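Long-range contact in metallo-beta-lactamase FIM-1 (Pseudomonas aeruginosa, PDB 6V3Q), which probably hydrolyses beta-lactam antibiotics to substituted beta-amino acids with zinc as cofactor, as class B beta-lactamases do: residues A77-A82 and T100-D105. Sequence-based numbering, arbitrary orientation.
Sequences AVFTHA and TYAAAD. With ZN (zinc ion), chain C.
F79 and Y101, with A77 and T100 beside them, account for most of the surface buried where two parallel strands run side by side, a worked example of parallel pairing, in which one residue bonds through both its N and its O to the residues before and after its partner, here A77 and F79 around V78. Y101 N donates to A77 O at 2.8 Å, with the donor nitrogen tilted 17° from the carbonyl plane, and the same oxygen also receives a CA-H...O contact from T100. The carbonyl of the same tyrosine is used too: Y101 O accepts a weak bond from F79 N (3.3 Å) and a CA-H...O contact from V78. The tyrosine ring turns its edge to A77 O, which lies near the ring plane, 3.8 Å from CD2, while V78 CG2 packs on Y101 CB.

F79 lays its ring across toward T100. CG stands anti to the carbonyl carbon, with chi1 (-34°) well short of the staggered value. CD2 comes to 3.2 Å from Y101 O, and A102 CB lies at the ring edge, 4.1 Å from the same carbon. Farther out, CE2 and CZ meet T100 CB, with CZ also touching T100 CG2, the two side chains crossing obliquely. T100 OG1 bonds instead to the backbone N of E119.

Beyond the paired residues the chains part, and a water bridges F79 O to A103 N, just before helix 104-108. Strand 74-78 leads into the zinc site, as in the metallo-beta-lactamase fold: H81 NE2 binds zinc together with H83 and H145. Strand 74-78 lies between strands 46-50 and 99-102, and helix 90-95, in the connection between the paired strands, packs on A77, F79 and T100.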
ATOM      1  N   ALA A  77       5.288  -2.917  27.768  1.00 58.06           N
ATOM      2  CA  ALA A  77       4.745  -2.442  26.507  1.00 52.39           C
ATOM      3  C   ALA A  77       3.640  -1.432  26.782  1.00 57.74           C
ATOM      4  O   ALA A  77       2.876  -1.565  27.743  1.00 62.68           O
ATOM      5  CB  ALA A  77       4.215  -3.597  25.653  1.00 52.92           C
ATOM      6  N   VAL A  78       3.571  -0.413  25.930  1.00 53.40           N
ATOM      7  CA  VAL A  78       2.520   0.594  25.975  1.00 51.93           C
ATOM      8  C   VAL A  78       2.045   0.836  24.548  1.00 55.75           C
ATOM      9  O   VAL A  78       2.806   0.696  23.586  1.00 55.68           O
ATOM     10  CB  VAL A  78       3.005   1.907  26.633  1.00 53.23           C
ATOM     11  CG1 VAL A  78       4.129   2.532  25.820  1.00 52.59           C
ATOM     12  CG2 VAL A  78       1.847   2.879  26.823  1.00 51.46           C
ATOM     13  N   PHE A  79       0.769   1.171  24.409  1.00 51.02           N
ATOM     14  CA  PHE A  79       0.150   1.364  23.109  1.00 54.30           C
ATOM     15  C   PHE A  79      -0.535   2.722  23.076  1.00 56.68           C
ATOM     16  O   PHE A  79      -1.090   3.183  24.079  1.00 58.49           O
ATOM     17  CB  PHE A  79      -0.850   0.243  22.820  1.00 58.45           C
ATOM     18  CG  PHE A  79      -0.443  -1.086  23.391  1.00 63.64           C
ATOM     19  CD1 PHE A  79       0.578  -1.823  22.812  1.00 69.13           C
ATOM     20  CD2 PHE A  79      -1.068  -1.590  24.518  1.00 70.05           C
ATOM     21  CE1 PHE A  79       0.962  -3.037  23.344  1.00 72.12           C
ATOM     22  CE2 PHE A  79      -0.689  -2.810  25.054  1.00 75.77           C
ATOM     23  CZ  PHE A  79       0.327  -3.533  24.463  1.00 74.33           C
ATOM     24  N   THR A  80      -0.498   3.359  21.906  1.00 56.82           N
ATOM     25  CA  THR A  80      -0.910   4.752  21.793  1.00 57.10           C
ATOM     26  C   THR A  80      -2.399   4.934  21.512  1.00 58.51           C
ATOM     27  O   THR A  80      -2.943   5.993  21.840  1.00 61.32           O
ATOM     28  CB  THR A  80      -0.082   5.458  20.713  1.00 59.86           C
ATOM     29  OG1 THR A  80      -0.231   4.775  19.463  1.00 65.04           O
ATOM     30  CG2 THR A  80       1.388   5.468  21.108  1.00 55.47           C
ATOM     31  N   HIS A  81      -3.071   3.944  20.924  1.00 55.86           N
ATOM     32  CA  HIS A  81      -4.530   3.957  20.830  1.00 62.27           C
ATOM     33  C   HIS A  81      -5.000   2.574  20.397  1.00 65.35           C
ATOM     34  O   HIS A  81      -4.195   1.696  20.073  1.00 66.98           O
ATOM     35  CB  HIS A  81      -5.048   5.045  19.881  1.00 61.52           C
ATOM     36  CG  HIS A  81      -4.722   4.812  18.440  1.00 70.71           C
ATOM     37  ND1 HIS A  81      -3.456   4.986  17.923  1.00 72.86           N
ATOM     38  CD2 HIS A  81      -5.507   4.447  17.399  1.00 74.85           C
ATOM     39  CE1 HIS A  81      -3.473   4.726  16.628  1.00 71.87           C
ATOM     40  NE2 HIS A  81      -4.704   4.397  16.285  1.00 79.24           N
ATOM     41  N   ALA A  82      -6.319   2.395  20.402  1.00 67.89           N
ATOM     42  CA  ALA A  82      -6.926   1.078  20.223  1.00 67.58           C
ATOM     43  C   ALA A  82      -7.370   0.879  18.773  1.00 73.62           C
ATOM     44  O   ALA A  82      -8.554   0.789  18.449  1.00 75.15           O
ATOM     45  CB  ALA A  82      -8.088   0.899  21.194  1.00 68.32           C
ATOM     46  N   THR A 100       1.748  -4.896  30.169  1.00 62.53           N
ATOM     47  CA  THR A 100       1.180  -4.056  29.124  1.00 60.30           C
ATOM     48  C   THR A 100       0.364  -2.923  29.729  1.00 64.04           C
ATOM     49  O   THR A 100      -0.368  -3.121  30.705  1.00 65.14           O
ATOM     50  CB  THR A 100       0.308  -4.881  28.176  1.00 61.88           C
ATOM     51  OG1 THR A 100      -0.794  -5.440  28.902  1.00 66.96           O
ATOM     52  CG2 THR A 100       1.121  -6.008  27.558  1.00 61.25           C
ATOM     53  N   TYR A 101       0.493  -1.736  29.139  1.00 61.30           N
ATOM     54  CA  TYR A 101      -0.220  -0.547  29.579  1.00 60.96           C
ATOM     55  C   TYR A 101      -0.933   0.099  28.399  1.00 60.94           C
ATOM     56  O   TYR A 101      -0.473   0.026  27.256  1.00 57.27           O
ATOM     57  CB  TYR A 101       0.723   0.489  30.206  1.00 62.55           C
ATOM     58  CG  TYR A 101       1.409   0.055  31.481  1.00 69.55           C
ATOM     59  CD1 TYR A 101       0.931   0.458  32.719  1.00 73.72           C
ATOM     60  CD2 TYR A 101       2.547  -0.738  31.445  1.00 70.44           C
ATOM     61  CE1 TYR A 101       1.562   0.073  33.889  1.00 78.84           C
ATOM     62  CE2 TYR A 101       3.184  -1.129  32.607  1.00 77.62           C
ATOM     63  CZ  TYR A 101       2.688  -0.720  33.826  1.00 80.86           C
ATOM     64  OH  TYR A 101       3.320  -1.108  34.985  1.00 88.01           O
ATOM     65  N   ALA A 102      -2.055   0.747  28.693  1.00 58.89           N
ATOM     66  CA  ALA A 102      -2.747   1.575  27.715  1.00 59.42           C
ATOM     67  C   ALA A 102      -3.641   2.549  28.462  1.00 59.63           C
ATOM     68  O   ALA A 102      -3.926   2.371  29.650  1.00 62.23           O
ATOM     69  CB  ALA A 102      -3.566   0.735  26.730  1.00 63.39           C
ATOM     70  N   ALA A 103      -4.070   3.591  27.752  1.00 60.40           N
ATOM     71  CA  ALA A 103      -5.027   4.530  28.320  1.00 59.47           C
ATOM     72  C   ALA A 103      -6.310   3.799  28.691  1.00 58.61           C
ATOM     73  O   ALA A 103      -6.695   2.827  28.036  1.00 62.15           O
ATOM     74  CB  ALA A 103      -5.327   5.651  27.324  1.00 62.43           C
ATOM     75  N   ALA A 104      -6.957   4.255  29.768  1.00 65.54           N
ATOM     76  CA  ALA A 104      -8.182   3.602  30.222  1.00 76.18           C
ATOM     77  C   ALA A 104      -9.212   3.541  29.104  1.00 75.36           C
ATOM     78  O   ALA A 104      -9.891   2.524  28.924  1.00 76.74           O
ATOM     79  CB  ALA A 104      -8.751   4.330  31.441  1.00 71.83           C
ATOM     80  N   ASP A 105      -9.313   4.615  28.320  1.00 79.26           N
ATOM     81  CA  ASP A 105     -10.239   4.632  27.196  1.00 85.89           C
ATOM     82  C   ASP A 105      -9.833   3.629  26.123  1.00 81.02           C
ATOM     83  O   ASP A 105     -10.697   3.026  25.475  1.00 80.63           O
ATOM     84  CB  ASP A 105     -10.316   6.038  26.608  1.00 97.99           C
ATOM     85  CG  ASP A 105     -11.565   6.248  25.786  1.00112.19           C
ATOM     86  OD1 ASP A 105     -12.505   5.436  25.922  1.00117.23           O
ATOM     87  OD2 ASP A 105     -11.609   7.224  25.008  1.00116.72           O
TER
HETATM   88 ZN    ZN C 300      -5.622   4.553  14.275  1.00 75.02          ZN
HETATM   89  O   HOH W   1      -3.481   3.880  24.905  1.00 58.78           O